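Local atomic coordinates of MMS19 nucleotide excision repair protein homolog (Mus musculus, PDB entry 6TBL), a protein that probably serves as a key component of the cytosolic iron-sulfur assembly complex, helping to insert clusters into apoproteins of DNA metabolism and genome maintenance. Residues L12-L17 with D48-K53; S27-L32 with T52-L57. All coordinates share one frame; numbering follows the deposited sequence.

In the fold
This chain is the C-terminal piece of the protein, an all-helical array of HEAT repeats. From the N terminus, helix 9-16 leads into helix 22-38, and both lie in the range of HEAT 2; helix 47-57 lies in that of HEAT 3. Interaction 1 brings 12-17 against 48-53 and closes the longer loop, 30 residues between its segments. Interaction 2, 27-32 with 52-57, begins inside that loop but finishes slightly beyond it, so the two overlap along the chain, sharing T52 and K53. Their centres are about 6 Å apart, and L17 of interaction 1 packs on L32 and L57 of interaction 2. Helix 47-57 is thereby held against both helices of the preceding repeat.

Interaction 1 of 2, residues L12-L17 with D48-K53; sequences LLLEAL and DTLVTK
L17 and K53 form one half of this contact, and L14 with L50 the other. L17, at the end of segment 12-17, points its CB toward helix 47-57, and L17 CD1 comes to 3.8 Å from K53 CB. The L17 CB is just as near that K53 CB, so the leucine touches the root of the lysine with both its stem and one methyl. The lysine chain bends at its second torsion (chi2 -54°), and the amine end leads away from L17, so that only the aliphatic base of K53 does the packing. One turn earlier on each segment, the methyls of two leucines meet, L14 CD2 lying 3.7 Å from L50 CD2. T49 adds a looser touch, its CG2 being 4.4 Å from L14 CD1.

L17 also rests on T28 and L32 of helix 22-38, while L50 also rests on L76 of helix 63-76. Between these two segments, one in HEAT 2 and one in HEAT 3, the contact is apolar: methyls and methylenes supply the adhesion, and K53 contributes hydrocarbon here, without using its charge across the contact.

Interaction 2 of 2, residues S27-L32 with T52-L57; sequences STLSCL and TKFLNL
F54 and L29 both carry CG beside the backbone N and anti to the carbonyl carbon (chi1 -72° and -75°), which sends the phenyl ring and the leucine methyls into the gap between helices 22-38 and 47-57. There L29 CD2 meets F54 CE1 at 3.6 Å, approaching the ring obliquely, and F54 CD1 lies 3.9 Å from that same L29 CD2. L32, one turn further along the same helix, comes at the ring differently: its CD1 lies at the rim, near the ring plane, 3.9 Å from F54 CE1 and slightly farther from CZ. Two leucine methyls from successive turns therefore converge on one side of the ring's outline, with CE1 as their common target.

The other branch of L29 reaches the next turn of helix 47-57, where L29 CD1 stands 4.0 Å from L57 CD1. L29 thus splits its two methyls, one mainly for the phenylalanine and one for the leucine. The four residues are all buried and all hydrocarbon at the points of contact, so the grip rests on shape and exclusion of water.

The segment axes come no closer than 12.8 Å and run at 130° to each other, a wide separation that the long side chains bridge. Helix 63-76 adds C72, against L29 and F54, and M73, against F54. Here a helix of HEAT 2 meets one of HEAT 3 through a shared leucine and phenylalanine core, the inter-repeat packing by which HEAT arrays build a continuous hydrophobic interior.

Interaction 1 of 2, residues L12-L17 with D48-K53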
ATOM      1  N   LEU A  12      -5.696  35.192 -26.475  1.00101.56           N
ATOM      2  CA  LEU A  12      -4.494  34.991 -27.274  1.00104.54           C
ATOM      3  C   LEU A  12      -3.379  34.371 -26.445  1.00106.49           C
ATOM      4  O   LEU A  12      -2.594  33.564 -26.956  1.00111.71           O
ATOM      5  CB  LEU A  12      -4.040  36.313 -27.887  1.00104.54           C
ATOM      6  CG  LEU A  12      -5.079  36.968 -28.796  1.00114.88           C
ATOM      7  CD1 LEU A  12      -4.564  38.280 -29.350  1.00116.99           C
ATOM      8  CD2 LEU A  12      -5.470  36.025 -29.922  1.00122.35           C
ATOM      9  N   LEU A  13      -3.287  34.740 -25.164  1.00100.10           N
ATOM     10  CA  LEU A  13      -2.321  34.095 -24.281  1.00 87.26           C
ATOM     11  C   LEU A  13      -2.656  32.623 -24.086  1.00 87.38           C
ATOM     12  O   LEU A  13      -1.762  31.769 -24.075  1.00 91.98           O
ATOM     13  CB  LEU A  13      -2.277  34.810 -22.932  1.00 84.19           C
ATOM     14  CG  LEU A  13      -1.630  36.193 -22.894  1.00 84.87           C
ATOM     15  CD1 LEU A  13      -1.787  36.810 -21.513  1.00 90.00           C
ATOM     16  CD2 LEU A  13      -0.164  36.099 -23.275  1.00 80.37           C
ATOM     17  N   LEU A  14      -3.942  32.310 -23.928  1.00 88.56           N
ATOM     18  CA  LEU A  14      -4.346  30.920 -23.759  1.00 91.81           C
ATOM     19  C   LEU A  14      -4.094  30.116 -25.027  1.00 97.52           C
ATOM     20  O   LEU A  14      -3.574  28.995 -24.966  1.00108.20           O
ATOM     21  CB  LEU A  14      -5.817  30.850 -23.354  1.00 86.57           C
ATOM     22  CG  LEU A  14      -6.153  31.483 -22.004  1.00 87.35           C
ATOM     23  CD1 LEU A  14      -7.644  31.418 -21.736  1.00 88.75           C
ATOM     24  CD2 LEU A  14      -5.374  30.810 -20.888  1.00 87.61           C
ATOM     25  N   GLU A  15      -4.445  30.674 -26.186  1.00 95.45           N
ATOM     26  CA  GLU A  15      -4.207  29.981 -27.445  1.00101.14           C
ATOM     27  C   GLU A  15      -2.726  29.868 -27.774  1.00 99.46           C
ATOM     28  O   GLU A  15      -2.342  28.984 -28.544  1.00106.32           O
ATOM     29  CB  GLU A  15      -4.948  30.689 -28.581  1.00109.15           C
ATOM     30  CG  GLU A  15      -6.444  30.442 -28.574  1.00127.35           C
ATOM     31  CD  GLU A  15      -6.784  28.981 -28.798  1.00144.16           C
ATOM     32  OE1 GLU A  15      -6.158  28.356 -29.681  1.00151.27           O
ATOM     33  OE2 GLU A  15      -7.669  28.456 -28.088  1.00148.82           O
ATOM     34  N   ALA A  16      -1.888  30.739 -27.209  1.00 96.87           N
ATOM     35  CA  ALA A  16      -0.452  30.631 -27.429  1.00 96.70           C
ATOM     36  C   ALA A  16       0.144  29.405 -26.752  1.00104.89           C
ATOM     37  O   ALA A  16       1.225  28.957 -27.149  1.00107.93           O
ATOM     38  CB  ALA A  16       0.256  31.893 -26.939  1.00 83.05           C
ATOM     39  N   LEU A  17      -0.534  28.851 -25.744  1.00 99.73           N
ATOM     40  CA  LEU A  17      -0.045  27.646 -25.085  1.00100.10           C
ATOM     41  C   LEU A  17      -0.058  26.438 -26.010  1.00104.22           C
ATOM     42  O   LEU A  17       0.692  25.484 -25.776  1.00113.14           O
ATOM     43  CB  LEU A  17      -0.880  27.352 -23.840  1.00 97.67           C
ATOM     44  CG  LEU A  17      -0.818  28.399 -22.729  1.00 92.07           C
ATOM     45  CD1 LEU A  17      -1.872  28.123 -21.677  1.00 91.54           C
ATOM     46  CD2 LEU A  17       0.563  28.422 -22.103  1.00 83.28           C
ATOM     47  N   ASP A  48      -9.612  24.831 -16.414  1.00101.26           N
ATOM     48  CA  ASP A  48      -9.536  23.566 -17.136  1.00104.99           C
ATOM     49  C   ASP A  48      -8.513  23.629 -18.260  1.00103.46           C
ATOM     50  O   ASP A  48      -7.705  22.706 -18.426  1.00102.44           O
ATOM     51  CB  ASP A  48     -10.908  23.183 -17.683  1.00110.98           C
ATOM     52  CG  ASP A  48     -10.966  21.740 -18.134  1.00114.64           C
ATOM     53  OD1 ASP A  48     -11.201  20.856 -17.279  1.00117.26           O
ATOM     54  OD2 ASP A  48     -10.760  21.485 -19.340  1.00116.14           O
ATOM     55  N   THR A  49      -8.519  24.714 -19.037  1.00 99.16           N
ATOM     56  CA  THR A  49      -7.537  24.843 -20.107  1.00 97.33           C
ATOM     57  C   THR A  49      -6.161  25.230 -19.574  1.00 93.97           C
ATOM     58  O   THR A  49      -5.146  24.897 -20.197  1.00 91.38           O
ATOM     59  CB  THR A  49      -8.022  25.854 -21.150  1.00 97.61           C
ATOM     60  OG1 THR A  49      -7.079  25.930 -22.225  1.00 98.84           O
ATOM     61  CG2 THR A  49      -8.200  27.231 -20.534  1.00 94.23           C
ATOM     62  N   LEU A  50      -6.098  25.914 -18.429  1.00 88.86           N
ATOM     63  CA  LEU A  50      -4.804  26.209 -17.820  1.00 82.57           C
ATOM     64  C   LEU A  50      -4.137  24.933 -17.321  1.00 84.72           C
ATOM     65  O   LEU A  50      -2.964  24.677 -17.618  1.00 84.56           O
ATOM     66  CB  LEU A  50      -4.969  27.217 -16.680  1.00 72.44           C
ATOM     67  CG  LEU A  50      -5.268  28.668 -17.076  1.00 81.75           C
ATOM     68  CD1 LEU A  50      -5.666  29.498 -15.860  1.00 79.27           C
ATOM     69  CD2 LEU A  50      -4.090  29.306 -17.801  1.00 71.47           C
ATOM     70  N   VAL A  51      -4.878  24.117 -16.569  1.00 84.44           N
ATOM     71  CA  VAL A  51      -4.331  22.861 -16.059  1.00 82.34           C
ATOM     72  C   VAL A  51      -3.908  21.959 -17.211  1.00 86.17           C
ATOM     73  O   VAL A  51      -2.812  21.384 -17.203  1.00 84.65           O
ATOM     74  CB  VAL A  51      -5.354  22.162 -15.144  1.00 79.94           C
ATOM     75  CG1 VAL A  51      -4.888  20.761 -14.801  1.00 72.61           C
ATOM     76  CG2 VAL A  51      -5.573  22.972 -13.881  1.00 77.81           C
ATOM     77  N   THR A  52      -4.766  21.833 -18.224  1.00 90.81           N
ATOM     78  CA  THR A  52      -4.479  20.935 -19.338  1.00 91.55           C
ATOM     79  C   THR A  52      -3.196  21.336 -20.057  1.00 89.64           C
ATOM     80  O   THR A  52      -2.281  20.519 -20.220  1.00 83.54           O
ATOM     81  CB  THR A  52      -5.656  20.920 -20.313  1.00 96.73           C
ATOM     82  OG1 THR A  52      -6.874  20.708 -19.590  1.00104.51           O
ATOM     83  CG2 THR A  52      -5.486  19.810 -21.336  1.00 96.95           C
ATOM     84  N   LYS A  53      -3.108  22.599 -20.482  1.00 87.98           N
ATOM     85  CA  LYS A  53      -1.987  23.026 -21.314  1.00 88.63           C
ATOM     86  C   LYS A  53      -0.688  23.098 -20.522  1.00 90.22           C
ATOM     87  O   LYS A  53       0.382  22.772 -21.051  1.00 93.62           O
ATOM     88  CB  LYS A  53      -2.298  24.372 -21.963  1.00 89.23           C
ATOM     89  CG  LYS A  53      -3.312  24.278 -23.083  1.00 95.02           C
ATOM     90  CD  LYS A  53      -2.874  23.246 -24.110  1.00104.10           C
ATOM     91  CE  LYS A  53      -3.952  23.000 -25.147  1.00110.84           C
ATOM     92  NZ  LYS A  53      -3.553  21.925 -26.093  1.00116.35           N
TER

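Interaction 2 of 2, residues S27-L32 with T52-L57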
ATOM      1  N   SER A  27       7.194  32.614 -24.111  1.00 85.56           N
ATOM      2  CA  SER A  27       6.716  33.992 -24.101  1.00 84.36           C
ATOM      3  C   SER A  27       5.390  34.113 -23.360  1.00 87.79           C
ATOM      4  O   SER A  27       5.243  34.953 -22.464  1.00 92.80           O
ATOM      5  CB  SER A  27       6.585  34.508 -25.535  1.00 85.24           C
ATOM      6  OG  SER A  27       6.110  35.841 -25.558  1.00 93.67           O
ATOM      7  N   THR A  28       4.410  33.277 -23.712  1.00 82.13           N
ATOM      8  CA  THR A  28       3.106  33.385 -23.067  1.00 84.90           C
ATOM      9  C   THR A  28       3.154  32.930 -21.612  1.00 87.38           C
ATOM     10  O   THR A  28       2.424  33.470 -20.774  1.00 91.09           O
ATOM     11  CB  THR A  28       2.056  32.590 -23.846  1.00 87.92           C
ATOM     12  OG1 THR A  28       0.796  32.661 -23.169  1.00 94.99           O
ATOM     13  CG2 THR A  28       2.470  31.135 -23.989  1.00 95.31           C
ATOM     14  N   LEU A  29       4.012  31.956 -21.291  1.00 87.82           N
ATOM     15  CA  LEU A  29       4.111  31.488 -19.911  1.00 85.10           C
ATOM     16  C   LEU A  29       4.652  32.576 -18.991  1.00 82.33           C
ATOM     17  O   LEU A  29       4.251  32.663 -17.825  1.00 81.22           O
ATOM     18  CB  LEU A  29       4.986  30.238 -19.838  1.00 72.18           C
ATOM     19  CG  LEU A  29       4.368  28.932 -20.337  1.00 75.03           C
ATOM     20  CD1 LEU A  29       5.433  27.857 -20.482  1.00 78.18           C
ATOM     21  CD2 LEU A  29       3.267  28.469 -19.395  1.00 74.19           C
ATOM     22  N   SER A  30       5.562  33.414 -19.493  1.00 75.95           N
ATOM     23  CA  SER A  30       6.082  34.505 -18.676  1.00 76.84           C
ATOM     24  C   SER A  30       5.027  35.567 -18.395  1.00 76.18           C
ATOM     25  O   SER A  30       5.189  36.352 -17.456  1.00 79.63           O
ATOM     26  CB  SER A  30       7.294  35.144 -19.353  1.00 78.59           C
ATOM     27  OG  SER A  30       6.920  35.805 -20.550  1.00102.88           O
ATOM     28  N   CYS A  31       3.959  35.613 -19.190  1.00 75.94           N
ATOM     29  CA  CYS A  31       2.848  36.517 -18.932  1.00 84.78           C
ATOM     30  C   CYS A  31       1.791  35.895 -18.034  1.00 87.51           C
ATOM     31  O   CYS A  31       1.158  36.608 -17.244  1.00 91.23           O
ATOM     32  CB  CYS A  31       2.192  36.945 -20.247  1.00 84.25           C
ATOM     33  SG  CYS A  31       3.253  37.900 -21.322  1.00 89.49           S
ATOM     34  N   LEU A  32       1.592  34.583 -18.135  1.00 88.84           N
ATOM     35  CA  LEU A  32       0.506  33.926 -17.418  1.00 83.15           C
ATOM     36  C   LEU A  32       0.799  33.797 -15.928  1.00 83.90           C
ATOM     37  O   LEU A  32      -0.113  33.929 -15.105  1.00 89.28           O
ATOM     38  CB  LEU A  32       0.239  32.555 -18.036  1.00 72.26           C
ATOM     39  CG  LEU A  32      -0.404  32.600 -19.421  1.00 76.27           C
ATOM     40  CD1 LEU A  32      -0.418  31.223 -20.056  1.00 85.13           C
ATOM     41  CD2 LEU A  32      -1.815  33.163 -19.329  1.00 74.63           C
ATOM     42  N   THR A  52      -4.766  21.833 -18.224  1.00 90.81           N
ATOM     43  CA  THR A  52      -4.479  20.935 -19.338  1.00 91.55           C
ATOM     44  C   THR A  52      -3.196  21.336 -20.057  1.00 89.64           C
ATOM     45  O   THR A  52      -2.281  20.519 -20.220  1.00 83.54           O
ATOM     46  CB  THR A  52      -5.656  20.920 -20.313  1.00 96.73           C
ATOM     47  OG1 THR A  52      -6.874  20.708 -19.590  1.00104.51           O
ATOM     48  CG2 THR A  52      -5.486  19.810 -21.336  1.00 96.95           C
ATOM     49  N   LYS A  53      -3.108  22.599 -20.482  1.00 87.98           N
ATOM     50  CA  LYS A  53      -1.987  23.026 -21.314  1.00 88.63           C
ATOM     51  C   LYS A  53      -0.688  23.098 -20.522  1.00 90.22           C
ATOM     52  O   LYS A  53       0.382  22.772 -21.051  1.00 93.62           O
ATOM     53  CB  LYS A  53      -2.298  24.372 -21.963  1.00 89.23           C
ATOM     54  CG  LYS A  53      -3.312  24.278 -23.083  1.00 95.02           C
ATOM     55  CD  LYS A  53      -2.874  23.246 -24.110  1.00104.10           C
ATOM     56  CE  LYS A  53      -3.952  23.000 -25.147  1.00110.84           C
ATOM     57  NZ  LYS A  53      -3.553  21.925 -26.093  1.00116.35           N
ATOM     58  N   PHE A  54      -0.755  23.527 -19.259  1.00 90.32           N
ATOM     59  CA  PHE A  54       0.451  23.565 -18.437  1.00 83.85           C
ATOM     60  C   PHE A  54       1.055  22.175 -18.283  1.00 87.75           C
ATOM     61  O   PHE A  54       2.278  22.010 -18.358  1.00 83.46           O
ATOM     62  CB  PHE A  54       0.144  24.168 -17.065  1.00 78.58           C
ATOM     63  CG  PHE A  54      -0.115  25.649 -17.089  1.00 78.17           C
ATOM     64  CD1 PHE A  54       0.174  26.405 -18.214  1.00 75.77           C
ATOM     65  CD2 PHE A  54      -0.641  26.287 -15.977  1.00 77.77           C
ATOM     66  CE1 PHE A  54      -0.066  27.767 -18.229  1.00 74.37           C
ATOM     67  CE2 PHE A  54      -0.884  27.647 -15.987  1.00 78.04           C
ATOM     68  CZ  PHE A  54      -0.594  28.389 -17.113  1.00 72.18           C
ATOM     69  N   LEU A  55       0.210  21.162 -18.075  1.00 86.45           N
ATOM     70  CA  LEU A  55       0.714  19.800 -17.933  1.00 86.25           C
ATOM     71  C   LEU A  55       1.358  19.309 -19.224  1.00 85.70           C
ATOM     72  O   LEU A  55       2.407  18.654 -19.191  1.00 90.94           O
ATOM     73  CB  LEU A  55      -0.413  18.863 -17.500  1.00 88.28           C
ATOM     74  CG  LEU A  55      -0.959  19.068 -16.087  1.00 86.95           C
ATOM     75  CD1 LEU A  55      -2.158  18.167 -15.837  1.00 72.76           C
ATOM     76  CD2 LEU A  55       0.130  18.819 -15.052  1.00 84.59           C
ATOM     77  N   ASN A  56       0.749  19.616 -20.372  1.00 82.98           N
ATOM     78  CA  ASN A  56       1.348  19.227 -21.645  1.00 99.12           C
ATOM     79  C   ASN A  56       2.708  19.882 -21.835  1.00 99.33           C
ATOM     80  O   ASN A  56       3.665  19.230 -22.271  1.00102.41           O
ATOM     81  CB  ASN A  56       0.416  19.590 -22.801  1.00113.11           C
ATOM     82  CG  ASN A  56      -0.851  18.767 -22.804  1.00131.68           C
ATOM     83  OD1 ASN A  56      -0.874  17.643 -23.307  1.00138.52           O
ATOM     84  ND2 ASN A  56      -1.917  19.320 -22.238  1.00139.03           N
ATOM     85  N   LEU A  57       2.818  21.168 -21.502  1.00 87.56           N
ATOM     86  CA  LEU A  57       4.079  21.878 -21.672  1.00 86.21           C
ATOM     87  C   LEU A  57       5.146  21.408 -20.695  1.00 86.60           C
ATOM     88  O   LEU A  57       6.337  21.616 -20.951  1.00 89.55           O
ATOM     89  CB  LEU A  57       3.854  23.381 -21.526  1.00 83.21           C
ATOM     90  CG  LEU A  57       2.971  24.017 -22.600  1.00 81.14           C
ATOM     91  CD1 LEU A  57       2.692  25.467 -22.260  1.00 83.56           C
ATOM     92  CD2 LEU A  57       3.627  23.896 -23.967  1.00 74.67           C
TER